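Local coordinates for protein cysteine synthase 3 (Entamoeba histolytica, PDB 6KR5) that probably makes L-cysteine from O-acetyl-L-serine and sulfide, using pyridoxal-5'-phosphate as cofactor, in a cysteine synthase (O-acetylserine sulfhydrylase) reaction, at residues B[104-110]-B[126-132]; B[62-67]-B[96-100]; B[53-57]-B[307-312]; B[165-169]-B[193-199]; B[190-194]-B[237-243]. The contacts are given in a common frame with arbitrary orientation. Where two conformers were deposited one is given. Residue numbers count along the deposited sequence, not the author numbering.

Interaction 1. Residues B[104-110]-B[126-132]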
# COMPACT_ATOMS: atom_id res chain seq x y z
N VAL B 104 13.41 -8.51 16.51
CA VAL B 104 12.99 -9.50 15.53
C VAL B 104 14.22 -9.94 14.73
O VAL B 104 14.91 -9.11 14.12
CB VAL B 104 11.90 -8.96 14.59
CG1 VAL B 104 11.52 -10.01 13.55
CG2 VAL B 104 10.67 -8.53 15.39
N ASN B 105 14.49 -11.25 14.74
CA ASN B 105 15.56 -11.85 13.96
C ASN B 105 14.96 -12.59 12.77
O ASN B 105 14.11 -13.46 12.96
CB ASN B 105 16.38 -12.82 14.81
CG ASN B 105 16.98 -12.15 16.03
OD1 ASN B 105 18.03 -11.52 15.95
ND2 ASN B 105 16.30 -12.29 17.17
N ILE B 106 15.38 -12.25 11.56
CA ILE B 106 14.90 -12.91 10.35
C ILE B 106 16.07 -13.59 9.66
O ILE B 106 17.08 -12.94 9.35
CB ILE B 106 14.23 -11.92 9.38
CG1 ILE B 106 13.08 -11.17 10.07
CG2 ILE B 106 13.80 -12.64 8.09
CD1 ILE B 106 11.92 -12.01 10.51
N VAL B 107 15.93 -14.89 9.39
CA VAL B 107 16.96 -15.68 8.74
C VAL B 107 16.58 -15.87 7.28
O VAL B 107 15.46 -16.33 6.98
CB VAL B 107 17.14 -17.05 9.43
CG1 VAL B 107 18.36 -17.75 8.87
CG2 VAL B 107 17.24 -16.86 10.94
N MET B 108 17.49 -15.55 6.37
CA MET B 108 17.23 -15.65 4.93
C MET B 108 18.57 -15.73 4.21
O MET B 108 19.58 -15.27 4.74
CB MET B 108 16.42 -14.45 4.43
CG MET B 108 17.06 -13.13 4.81
SD MET B 108 15.95 -11.74 4.60
CE MET B 108 15.35 -12.08 2.94
N PRO B 109 18.59 -16.29 2.99
CA PRO B 109 19.84 -16.26 2.22
C PRO B 109 20.18 -14.84 1.80
O PRO B 109 19.29 -14.02 1.52
CB PRO B 109 19.52 -17.14 1.00
CG PRO B 109 18.29 -17.91 1.38
CD PRO B 109 17.52 -17.01 2.29
N SER B 110 21.49 -14.54 1.77
CA SER B 110 21.94 -13.15 1.63
C SER B 110 21.44 -12.51 0.33
O SER B 110 21.26 -11.29 0.28
CB SER B 110 23.47 -13.09 1.69
OG SER B 110 24.05 -13.50 0.46
N ASN B 126 17.00 -7.55 12.94
CA ASN B 126 18.34 -8.10 12.84
C ASN B 126 18.30 -9.19 11.78
O ASN B 126 17.76 -10.28 12.01
CB ASN B 126 18.82 -8.65 14.18
CG ASN B 126 18.73 -7.61 15.29
OD1 ASN B 126 17.84 -7.66 16.14
ND2 ASN B 126 19.67 -6.67 15.30
N LEU B 127 18.86 -8.90 10.60
CA LEU B 127 18.90 -9.88 9.53
C LEU B 127 20.06 -10.84 9.74
O LEU B 127 21.21 -10.42 9.94
CB LEU B 127 19.04 -9.19 8.17
CG LEU B 127 17.83 -8.36 7.78
CD1 LEU B 127 17.97 -7.92 6.34
CD2 LEU B 127 16.54 -9.14 7.98
N VAL B 128 19.75 -12.12 9.71
CA VAL B 128 20.74 -13.18 9.77
C VAL B 128 20.82 -13.74 8.35
O VAL B 128 19.95 -14.50 7.93
CB VAL B 128 20.38 -14.26 10.79
CG1 VAL B 128 21.44 -15.34 10.81
CG2 VAL B 128 20.26 -13.63 12.17
N LEU B 129 21.85 -13.32 7.62
CA LEU B 129 21.99 -13.64 6.20
C LEU B 129 22.91 -14.84 6.06
O LEU B 129 24.12 -14.72 6.27
CB LEU B 129 22.55 -12.45 5.43
CG LEU B 129 21.75 -11.15 5.50
CD1 LEU B 129 22.42 -10.08 4.65
CD2 LEU B 129 20.33 -11.41 5.04
N SER B 130 22.34 -15.98 5.70
CA SER B 130 23.15 -17.14 5.38
C SER B 130 23.77 -16.97 3.99
O SER B 130 23.41 -16.07 3.22
CB SER B 130 22.32 -18.41 5.46
OG SER B 130 21.06 -18.23 4.83
N ASP B 131 24.72 -17.86 3.67
CA ASP B 131 25.47 -17.74 2.42
C ASP B 131 24.53 -17.81 1.23
O ASP B 131 23.73 -18.75 1.10
CB ASP B 131 26.51 -18.85 2.32
CG ASP B 131 27.55 -18.80 3.42
OD1 ASP B 131 27.71 -17.74 4.07
OD2 ASP B 131 28.22 -19.83 3.65
N GLY B 132 24.62 -16.81 0.34
CA GLY B 132 23.79 -16.82 -0.85
C GLY B 132 23.95 -18.09 -1.66
O GLY B 132 22.97 -18.64 -2.16
O HOH W 1 14.88 -5.93 16.01
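Met108 lays CG against CD2 of Leu129 at 3.7 Å, and its SD comes within 4.3 Å of CD2 of Leu127. This row lies on one face of two parallel strands, 104-109 and 126-130, that helix 114-122 joins as a beta-alpha-beta unit. That helix covers the same face, with Gln117 touching Met108, Leu127 and Leu129. The strand axes approach to 4.6 Å at 26°, and residues pair from Asn105 with Asn126 to Pro109 with Ser130. Backbone bonds alternate between the strands as expected for parallel pairing: Ile106 N to Asn126 O (3.1 Å), Val128 N to Ile106 O (2.8 Å), Met108 N to Val128 O (3.1 Å) and Ser130 N to Met108 O (3.0 Å). CA-H...O contacts fill in between them, such as Val107 CA to Val128 O at 3.3 Å. On the Met108 face, Ile106 CB also meets Leu127 CD2 at 3.9 Å. On the other face Val107 CG2 packs on Val128 CB at 4.1 Å, where helix 135-149 lies over Val128 and Pro109. Strand 126-130 is, within this chain, an edge strand of a four-stranded parallel sheet; strand 104-109 is flanked on its other side by strand 80-84, where the side-chain ND2 of Asn105 bonds to Glu80 and Ile81. The pairing runs one residue past strand 104-109, where Ser110 N donates to Ser130 O at 2.9 Å.

Interaction 2. Residues B[62-67]-B[96-100]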
# COMPACT_ATOMS: atom_id res chain seq x y z
N GLY B 62 1.64 -11.63 11.49
CA GLY B 62 2.73 -11.21 12.36
C GLY B 62 2.21 -10.55 13.62
O GLY B 62 2.71 -10.79 14.72
N PHE B 63 1.17 -9.72 13.46
CA PHE B 63 0.56 -9.08 14.62
C PHE B 63 0.01 -10.11 15.59
O PHE B 63 0.31 -10.06 16.79
CB PHE B 63 -0.56 -8.14 14.18
CG PHE B 63 -1.39 -7.65 15.33
CD1 PHE B 63 -0.90 -6.65 16.16
CD2 PHE B 63 -2.61 -8.22 15.62
CE1 PHE B 63 -1.65 -6.20 17.23
CE2 PHE B 63 -3.36 -7.77 16.70
CZ PHE B 63 -2.87 -6.77 17.50
N ASN B 64 -0.83 -11.04 15.11
CA ASN B 64 -1.47 -11.93 16.08
C ASN B 64 -0.50 -12.95 16.67
O ASN B 64 -0.65 -13.33 17.84
CB ASN B 64 -2.66 -12.67 15.46
CG ASN B 64 -3.61 -13.15 16.53
OD1 ASN B 64 -4.11 -12.33 17.32
ND2 ASN B 64 -3.82 -14.46 16.62
N ILE B 65 0.49 -13.42 15.90
CA ILE B 65 1.49 -14.33 16.47
C ILE B 65 2.19 -13.66 17.65
O ILE B 65 2.34 -14.26 18.73
CB ILE B 65 2.49 -14.77 15.39
CG1 ILE B 65 1.85 -15.86 14.52
CG2 ILE B 65 3.80 -15.24 16.00
CD1 ILE B 65 2.64 -16.21 13.30
N ILE B 66 2.59 -12.40 17.49
CA ILE B 66 3.31 -11.72 18.55
C ILE B 66 2.38 -11.30 19.68
O ILE B 66 2.69 -11.48 20.86
CB ILE B 66 4.08 -10.53 17.96
CG1 ILE B 66 5.19 -11.06 17.04
CG2 ILE B 66 4.68 -9.69 19.06
CD1 ILE B 66 5.78 -9.99 16.14
N TYR B 67 1.21 -10.75 19.33
CA TYR B 67 0.26 -10.29 20.34
C TYR B 67 -0.16 -11.43 21.26
O TYR B 67 -0.16 -11.29 22.49
CB TYR B 67 -0.96 -9.68 19.66
CG TYR B 67 -1.93 -8.95 20.55
CD1 TYR B 67 -1.48 -8.20 21.63
CD2 TYR B 67 -3.29 -8.98 20.29
CE1 TYR B 67 -2.37 -7.52 22.44
CE2 TYR B 67 -4.18 -8.30 21.09
CZ TYR B 67 -3.73 -7.57 22.16
OH TYR B 67 -4.62 -6.89 22.95
N ALA B 96 5.04 -5.57 13.66
CA ALA B 96 4.50 -5.76 15.00
C ALA B 96 5.59 -5.71 16.05
O ALA B 96 5.41 -5.10 17.11
CB ALA B 96 3.73 -7.08 15.08
N GLY B 97 6.76 -6.28 15.75
CA GLY B 97 7.84 -6.26 16.71
C GLY B 97 8.30 -4.84 17.03
O GLY B 97 8.59 -4.51 18.18
N ALA B 98 8.37 -3.98 16.00
CA ALA B 98 8.81 -2.61 16.23
C ALA B 98 7.86 -1.88 17.18
O ALA B 98 8.31 -1.09 18.03
CB ALA B 98 8.92 -1.88 14.89
N VAL B 99 6.56 -2.11 17.06
CA VAL B 99 5.61 -1.37 17.88
C VAL B 99 5.49 -1.98 19.28
O VAL B 99 5.41 -1.26 20.28
CB VAL B 99 4.25 -1.28 17.17
CG1 VAL B 99 3.25 -0.56 18.03
CG2 VAL B 99 4.40 -0.55 15.82
N PHE B 100 5.51 -3.31 19.37
CA PHE B 100 5.47 -3.95 20.68
C PHE B 100 6.79 -3.83 21.42
O PHE B 100 6.83 -4.11 22.63
CB PHE B 100 5.11 -5.43 20.56
CG PHE B 100 3.65 -5.69 20.33
CD1 PHE B 100 2.71 -5.34 21.29
CD2 PHE B 100 3.21 -6.30 19.17
CE1 PHE B 100 1.35 -5.58 21.08
CE2 PHE B 100 1.85 -6.55 18.95
CZ PHE B 100 0.93 -6.19 19.91
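Two helical segments, 62-67 of helix 58-72 and 96-100 of helix 88-100, cross at -45° with their axes 9.8 Å apart at closest approach. The backbones come nearest where Phe63 CA lies 5.2 Å from Ala96 CA, and the small Ala96 permits this: its CB sits 3.8 Å from Phe63 CA and 3.9 Å from Gly62 O. Ile66 points toward the partner helix and sets CD1 3.7 Å from Ala96 CB and 3.9 Å from Gly97 N. At the C-terminal end Phe100 fills the widening gap. Its CD2 meets Ile66 CG2 at 3.7 Å, and its CZ reaches Phe63 CE1 (3.7 Å) and Tyr67 CD1 (3.6 Å). The three rings form an aromatic cluster; the Phe100 plane is near parallel to the other two but slid so that it barely overlaps them. Ile6 and Ile4 of the second subunit pack on Phe63 and Phe100. No hydrogen bond crosses between the two segments, so this contact is apolar and aromatic packing, buried beside the subunit interface.

Interaction 3. Residues B[53-57]-B[307-312]. With PLP (pyridoxal-5'-phosphate), chain D.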
# COMPACT_ATOMS: atom_id res chain seq x y z
N PRO B 53 -1.39 -1.90 6.57
CA PRO B 53 -0.35 -0.84 6.57
C PRO B 53 0.94 -1.23 5.88
O PRO B 53 1.57 -0.37 5.23
CB PRO B 53 -0.13 -0.56 8.07
CG PRO B 53 -0.81 -1.71 8.80
CD PRO B 53 -1.94 -2.13 7.92
N MET B 54 1.39 -2.49 5.99
CA MET B 54 2.53 -2.94 5.21
C MET B 54 2.10 -3.86 4.07
O MET B 54 2.91 -4.62 3.53
CB MET B 54 3.58 -3.59 6.11
CG MET B 54 4.49 -2.56 6.81
SD MET B 54 5.21 -1.30 5.71
CE MET B 54 6.09 -2.36 4.57
N SER B 55 0.83 -3.76 3.68
CA SER B 55 0.36 -4.11 2.34
C SER B 55 0.37 -5.60 2.05
O SER B 55 0.45 -6.01 0.89
CB SER B 55 1.17 -3.36 1.27
OG SER B 55 1.06 -1.97 1.51
N SER B 56 0.24 -6.44 3.07
CA SER B 56 -0.04 -7.84 2.81
C SER B 56 -0.84 -8.44 3.95
O SER B 56 -0.91 -7.89 5.05
CB SER B 56 1.23 -8.66 2.58
OG SER B 56 1.71 -9.21 3.81
N VAL B 57 -1.43 -9.60 3.66
CA VAL B 57 -2.17 -10.36 4.66
C VAL B 57 -1.31 -10.70 5.87
O VAL B 57 -1.83 -10.89 6.97
CB VAL B 57 -2.74 -11.62 3.97
CG1 VAL B 57 -1.62 -12.53 3.51
CG2 VAL B 57 -3.70 -12.35 4.89
N PRO B 307 -3.71 -11.54 -1.57
CA PRO B 307 -2.82 -11.38 -0.40
C PRO B 307 -1.91 -10.15 -0.39
O PRO B 307 -1.52 -9.73 0.71
CB PRO B 307 -1.98 -12.67 -0.43
CG PRO B 307 -2.90 -13.69 -1.08
CD PRO B 307 -3.60 -12.89 -2.16
N ASP B 308 -1.51 -9.60 -1.54
CA ASP B 308 -0.62 -8.43 -1.51
C ASP B 308 -0.67 -7.71 -2.86
O ASP B 308 -1.48 -8.05 -3.73
CB ASP B 308 0.82 -8.81 -1.10
CG ASP B 308 1.60 -9.58 -2.17
OD1 ASP B 308 1.05 -9.92 -3.25
OD2 ASP B 308 2.80 -9.87 -1.92
N CYS B 309 0.20 -6.72 -3.02
CA CYS B 309 0.16 -5.78 -4.12
C CYS B 309 1.25 -6.08 -5.15
O CYS B 309 2.33 -6.57 -4.82
CB CYS B 309 0.35 -4.36 -3.59
SG CYS B 309 0.33 -3.09 -4.87
N GLY B 310 0.96 -5.75 -6.42
CA GLY B 310 1.92 -5.97 -7.48
C GLY B 310 3.16 -5.12 -7.38
O GLY B 310 4.20 -5.49 -7.94
N GLU B 311 3.09 -3.98 -6.67
CA GLU B 311 4.26 -3.12 -6.53
C GLU B 311 5.41 -3.86 -5.86
O GLU B 311 6.58 -3.54 -6.12
CB GLU B 311 3.89 -1.87 -5.73
CG GLU B 311 5.04 -0.87 -5.62
CD GLU B 311 4.65 0.45 -4.97
OE1 GLU B 311 3.52 0.56 -4.47
OE2 GLU B 311 5.50 1.36 -4.97
N ARG B 312 5.11 -4.85 -5.03
CA ARG B 312 6.13 -5.68 -4.39
C ARG B 312 6.83 -6.61 -5.37
O ARG B 312 7.78 -7.31 -4.98
CB ARG B 312 5.48 -6.47 -3.26
CG ARG B 312 6.43 -6.97 -2.17
CD ARG B 312 5.73 -7.11 -0.82
NE ARG B 312 5.59 -5.81 -0.16
CZ ARG B 312 4.92 -5.63 0.96
NH1 ARG B 312 4.33 -6.66 1.56
NH2 ARG B 312 4.82 -4.42 1.49
N1 PLP D . 0.35 -14.81 -1.15
C2 PLP D . 1.21 -14.00 -0.46
C2A PLP D . 1.86 -12.87 -1.20
C3 PLP D . 1.45 -14.23 0.88
O3 PLP D . 2.32 -13.42 1.54
C4 PLP D . 0.82 -15.29 1.53
C4A PLP D . 1.14 -15.62 2.94
O4A PLP D . 1.99 -14.97 3.55
C5 PLP D . -0.06 -16.10 0.82
C6 PLP D . -0.28 -15.85 -0.52
C5A PLP D . -0.75 -17.29 1.44
O4P PLP D . -1.51 -17.00 2.58
P PLP D . -1.53 -18.12 3.73
O1P PLP D . -1.88 -19.44 3.09
O2P PLP D . -0.15 -18.18 4.32
O3P PLP D . -2.55 -17.69 4.72
O HOH W 2 2.27 -5.80 -1.22
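The side chain of Arg312 runs out through t chi1 and chi2 and bends at chi3 (m), carrying its guanidinium to the turn of 53-57, where NH2 donates to Met54 O at 2.8 Å and NH1 adds a weak bond to the same oxygen at 3.2 Å. Met54 curls back in an all-m conformation that brings CE within 3.9 Å of Arg312 NH2. Ser55, at positive phi, turns the chain and offers its carbonyl to water 2, which bridges Ser55 O (2.8 Å) and Cys309 N (2.9 Å). Cys309 is t and forms a disulfide with Cys50, so a covalent link ties the same two regions together. Ser56, with chi1 at 91°, uses OG to cap Lys58 N at the start of helix 58-72. Next to it Val57 N donates to Pro307 O at 3.0 Å, and Val57 CG1 rests on Pro307 CB at 4.0 Å. Asp308 takes the p rotamer, leading its carboxylate away from 53-57 to Tyr313 and Asn88. There OD2 comes 3.2 Å from C2A of pyridoxal-5'-phosphate, while Pro307 CB lies 3.2 Å from cofactor N1. Arg312 and Glu311 also exchange salt bridges with Glu311 and Arg312 of the second subunit. The charged guanidinium thus serves a backbone carbonyl of 53-57 and a carboxylate of the second subunit, so the chain that borders the cofactor continues directly into the dimer interface.

Interaction 4. Residues B[165-169]-B[193-199]. With PLP (pyridoxal-5'-phosphate), chain D.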
# COMPACT_ATOMS: atom_id res chain seq x y z
N ASN B 165 -1.43 -17.88 13.82
CA ASN B 165 -1.57 -17.50 12.42
C ASN B 165 -3.02 -17.68 11.98
O ASN B 165 -3.70 -16.71 11.61
CB ASN B 165 -0.59 -18.35 11.58
CG ASN B 165 -0.76 -18.19 10.07
OD1 ASN B 165 -1.75 -17.65 9.58
ND2 ASN B 165 0.23 -18.68 9.33
N THR B 166 -3.53 -18.91 12.04
CA THR B 166 -4.91 -19.21 11.68
C THR B 166 -5.90 -18.30 12.40
O THR B 166 -6.85 -17.79 11.79
CB THR B 166 -5.18 -20.68 12.00
OG1 THR B 166 -4.10 -21.45 11.47
CG2 THR B 166 -6.49 -21.15 11.40
N ALA B 167 -5.68 -18.08 13.70
CA ALA B 167 -6.61 -17.32 14.52
C ALA B 167 -6.73 -15.85 14.09
O ALA B 167 -7.74 -15.21 14.38
CB ALA B 167 -6.20 -17.40 15.99
N ALA B 168 -5.70 -15.30 13.44
CA ALA B 168 -5.81 -13.93 12.94
C ALA B 168 -7.00 -13.75 12.02
O ALA B 168 -7.55 -12.64 11.89
CB ALA B 168 -4.53 -13.53 12.20
N HIS B 169 -7.43 -14.84 11.39
CA HIS B 169 -8.43 -14.74 10.35
C HIS B 169 -9.85 -14.85 10.89
O HIS B 169 -10.81 -14.88 10.09
CB HIS B 169 -8.13 -15.80 9.30
CG HIS B 169 -6.86 -15.52 8.58
ND1 HIS B 169 -6.73 -14.44 7.73
CD2 HIS B 169 -5.65 -16.12 8.62
CE1 HIS B 169 -5.50 -14.41 7.25
NE2 HIS B 169 -4.83 -15.42 7.77
N THR B 193 0.99 -20.65 4.04
CA THR B 193 0.97 -21.32 5.33
C THR B 193 -0.32 -22.11 5.54
O THR B 193 -0.35 -23.00 6.40
CB THR B 193 1.11 -20.33 6.49
OG1 THR B 193 -0.06 -19.50 6.58
CG2 THR B 193 2.36 -19.46 6.32
N ALA B 194 -1.37 -21.78 4.79
CA ALA B 194 -2.74 -22.27 4.86
C ALA B 194 -3.52 -21.58 5.98
O ALA B 194 -4.69 -21.90 6.18
CB ALA B 194 -2.84 -23.80 5.02
N GLY B 195 -2.93 -20.61 6.69
CA GLY B 195 -3.68 -19.90 7.72
C GLY B 195 -4.96 -19.26 7.20
O GLY B 195 -5.99 -19.29 7.87
N THR B 196 -4.90 -18.67 6.00
CA THR B 196 -6.07 -17.98 5.46
C THR B 196 -7.16 -18.97 5.09
O THR B 196 -8.32 -18.82 5.51
CB THR B 196 -5.71 -17.13 4.25
OG1 THR B 196 -4.75 -16.14 4.63
CG2 THR B 196 -6.94 -16.43 3.73
N VAL B 197 -6.82 -19.99 4.30
CA VAL B 197 -7.87 -20.88 3.79
C VAL B 197 -8.53 -21.62 4.95
O VAL B 197 -9.76 -21.76 4.99
CB VAL B 197 -7.31 -21.82 2.71
CG1 VAL B 197 -6.37 -22.88 3.26
CG2 VAL B 197 -8.46 -22.49 1.93
N ILE B 198 -7.74 -22.06 5.93
CA ILE B 198 -8.30 -22.80 7.06
C ILE B 198 -9.00 -21.86 8.03
O ILE B 198 -10.11 -22.15 8.50
CB ILE B 198 -7.21 -23.63 7.76
CG1 ILE B 198 -6.58 -24.65 6.81
CG2 ILE B 198 -7.78 -24.31 9.02
CD1 ILE B 198 -7.60 -25.45 5.98
N GLY B 199 -8.37 -20.72 8.34
CA GLY B 199 -8.98 -19.79 9.28
C GLY B 199 -10.26 -19.17 8.74
O GLY B 199 -11.28 -19.12 9.43
N1 PLP D . 0.35 -14.81 -1.15
C2 PLP D . 1.21 -14.00 -0.46
C2A PLP D . 1.86 -12.87 -1.20
C3 PLP D . 1.45 -14.23 0.88
O3 PLP D . 2.32 -13.42 1.54
C4 PLP D . 0.82 -15.29 1.53
C4A PLP D . 1.14 -15.62 2.94
O4A PLP D . 1.99 -14.97 3.55
C5 PLP D . -0.06 -16.10 0.82
C6 PLP D . -0.28 -15.85 -0.52
C5A PLP D . -0.75 -17.29 1.44
O4P PLP D . -1.51 -17.00 2.58
P PLP D . -1.53 -18.12 3.73
O1P PLP D . -1.88 -19.44 3.09
O2P PLP D . -0.15 -18.18 4.32
O3P PLP D . -2.55 -17.69 4.72
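Asn165 reaches from helix 163-167 into a phosphate-binding turn, the loop and helix N-terminus that hold the phosphate of pyridoxal-5'-phosphate. Its ND2 donates to Thr193 OG1 at 2.9 Å, and the same oxygen accepts from Gly195 N (3.1 Å) in an ST turn. With both of those bonds accepted, Thr193 OG1 donates its proton to O2P of the cofactor at 2.6 Å. Asn165 OD1 lies 3.5 Å from Gly195 CA, so close that a CB on Gly195 would clash with it. Thr166 follows, with CG2 3.5 Å from Gly199 CA and 4.2 Å from Ile198 CG2; at Gly199, too, a CB would collide, here with Thr166 O and His169 CB. Ala167 and Ala168 turn instead to helix 58-72, carrying the chain round to His169. The imidazole lies against the first turn of helix 195-207, CD2 being 3.3 Å from Gly195 O, while ND1 bonds to Thr172. Thr196 presents its backbone N and OG1 to cofactor O3P at 2.8 and 2.7 Å, and its CA makes a CH-pi contact with the face of His169, 3.8 Å from the ring centroid and 17° off the normal.

Interaction 5. Residues B[190-194]-B[237-243]. With PLP (pyridoxal-5'-phosphate), chain D.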
# COMPACT_ATOMS: atom_id res chain seq x y z
N ALA B 190 -5.43 -18.75 -2.16
CA ALA B 190 -4.17 -19.41 -2.51
C ALA B 190 -3.35 -19.69 -1.25
O ALA B 190 -3.26 -18.85 -0.35
CB ALA B 190 -3.37 -18.54 -3.49
N VAL B 191 -2.73 -20.88 -1.19
CA VAL B 191 -2.23 -21.45 0.07
C VAL B 191 -0.72 -21.31 0.17
O VAL B 191 0.04 -21.86 -0.64
CB VAL B 191 -2.64 -22.93 0.20
CG1 VAL B 191 -1.96 -23.53 1.45
CG2 VAL B 191 -4.14 -23.05 0.28
N GLY B 192 -0.28 -20.59 1.21
CA GLY B 192 1.12 -20.58 1.61
C GLY B 192 1.27 -21.33 2.91
O GLY B 192 1.63 -22.52 2.90
N THR B 193 0.99 -20.65 4.04
CA THR B 193 0.97 -21.32 5.33
C THR B 193 -0.32 -22.11 5.54
O THR B 193 -0.35 -23.00 6.40
CB THR B 193 1.11 -20.33 6.49
OG1 THR B 193 -0.06 -19.50 6.58
CG2 THR B 193 2.36 -19.46 6.32
N ALA B 194 -1.37 -21.78 4.79
CA ALA B 194 -2.74 -22.27 4.86
C ALA B 194 -3.52 -21.58 5.98
O ALA B 194 -4.69 -21.90 6.18
CB ALA B 194 -2.84 -23.80 5.02
N ILE B 237 3.09 -18.62 -2.35
CA ILE B 237 2.37 -19.86 -2.17
C ILE B 237 3.26 -21.01 -2.63
O ILE B 237 4.44 -20.83 -2.94
CB ILE B 237 1.02 -19.86 -2.92
CG1 ILE B 237 1.20 -19.76 -4.44
CG2 ILE B 237 0.16 -18.72 -2.38
CD1 ILE B 237 -0.10 -20.01 -5.21
N GLY B 238 2.69 -22.21 -2.61
CA GLY B 238 3.43 -23.39 -3.05
C GLY B 238 4.67 -23.66 -2.23
O GLY B 238 5.78 -23.71 -2.75
N ALA B 239 4.47 -23.85 -0.92
CA ALA B 239 5.60 -24.09 -0.02
C ALA B 239 6.30 -25.42 -0.27
O ALA B 239 7.43 -25.60 0.21
CB ALA B 239 5.13 -24.03 1.43
N GLY B 240 5.68 -26.34 -1.00
CA GLY B 240 6.32 -27.60 -1.34
C GLY B 240 6.09 -28.71 -0.34
O GLY B 240 6.70 -29.78 -0.48
N PHE B 241 5.24 -28.48 0.65
CA PHE B 241 4.89 -29.49 1.65
C PHE B 241 3.50 -29.15 2.14
O PHE B 241 3.02 -28.03 1.98
CB PHE B 241 5.90 -29.55 2.81
CG PHE B 241 6.05 -28.24 3.55
CD1 PHE B 241 6.94 -27.28 3.09
CD2 PHE B 241 5.30 -27.96 4.68
CE1 PHE B 241 7.09 -26.07 3.75
CE2 PHE B 241 5.44 -26.74 5.34
CZ PHE B 241 6.33 -25.80 4.87
N VAL B 242 2.83 -30.14 2.74
CA VAL B 242 1.53 -29.90 3.35
C VAL B 242 1.79 -29.36 4.75
O VAL B 242 2.45 -30.01 5.56
CB VAL B 242 0.69 -31.18 3.40
CG1 VAL B 242 -0.67 -30.89 3.99
CG2 VAL B 242 0.54 -31.76 2.00
N THR B 243 1.31 -28.15 5.02
CA THR B 243 1.68 -27.47 6.26
C THR B 243 0.90 -28.02 7.45
O THR B 243 -0.17 -28.62 7.31
CB THR B 243 1.45 -25.97 6.15
OG1 THR B 243 0.04 -25.70 6.09
CG2 THR B 243 2.13 -25.41 4.90
N1 PLP D . 0.35 -14.81 -1.15
C2 PLP D . 1.21 -14.00 -0.46
C2A PLP D . 1.86 -12.87 -1.20
C3 PLP D . 1.45 -14.23 0.88
O3 PLP D . 2.32 -13.42 1.54
C4 PLP D . 0.82 -15.29 1.53
C4A PLP D . 1.14 -15.62 2.94
O4A PLP D . 1.99 -14.97 3.55
C5 PLP D . -0.06 -16.10 0.82
C6 PLP D . -0.28 -15.85 -0.52
C5A PLP D . -0.75 -17.29 1.44
O4P PLP D . -1.51 -17.00 2.58
P PLP D . -1.53 -18.12 3.73
O1P PLP D . -1.88 -19.44 3.09
O2P PLP D . -0.15 -18.18 4.32
O3P PLP D . -2.55 -17.69 4.72
O HOH W 3 0.13 -23.56 -2.71
O HOH W 4 1.89 -23.80 0.44
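Ile237 opens the loop 237-243 by covering the start of the glycine-containing turn 190-194, which follows strand 186-190 and binds the cofactor phosphate. Its CG2 meets Ala190 CB at 3.7 Å and also comes 3.4 Å from C6 of pyridoxal-5'-phosphate, while its CA lies 4.0 Å from Gly192 CA. A side chain on Gly192 would be crowded by C5A of the cofactor. Gly238, at positive phi, bends the loop and gives a weak bond from its N to Val191 O at 3.3 Å; water 3 also links these atoms, at 2.9 Å from Gly238 N and 2.7 Å from Val191 O. Ala239 donates its N to water 4 (2.9 Å), which in turn donates to Val191 O (2.9 Å) and Gly192 O (2.8 Å). Gly240, Phe241 and Val242 then arch away from the turn, with the Phe241 ring edge-to-face with Phe160. Thr243 brings the loop back: OG1 donates to Thr193 O at 2.7 Å and touches Ala194 CB at 3.6 Å, while CG2 lies 3.5 Å from Gly192 O. The carbonyls of 191-193 are thus satisfied by this loop and its waters, while Gly192 N and Ala194 N donate to cofactor O1P (2.7 and 2.9 Å) and Thr193 N to O2P (2.7 Å), a division that matches backbone donors to an anionic ligand.

Interactions 3, 4 and 5 surround one pyridoxal-5'-phosphate. Interactions 4 and 5 share Thr193 and Ala194 and have centres about 11 Å apart; interaction 3 lies about 17 and 18 Å from them, touching interaction 4 through Val57 against His169. Interaction 3 closes the longest loop, with interactions 2, 1, 4 and 5 nested inside it in that order. Interaction 1 belongs to the four-stranded parallel sheet, about 21 to 25 Å from the three cofactor contacts between centres, whereas strands 186-190 and 301-306 of the larger mixed sheet lead into the pocket, a site thus assembled from segments far apart in sequence. Interaction 2 touches interactions 1 and 4 and, like interaction 3, borders the second subunit.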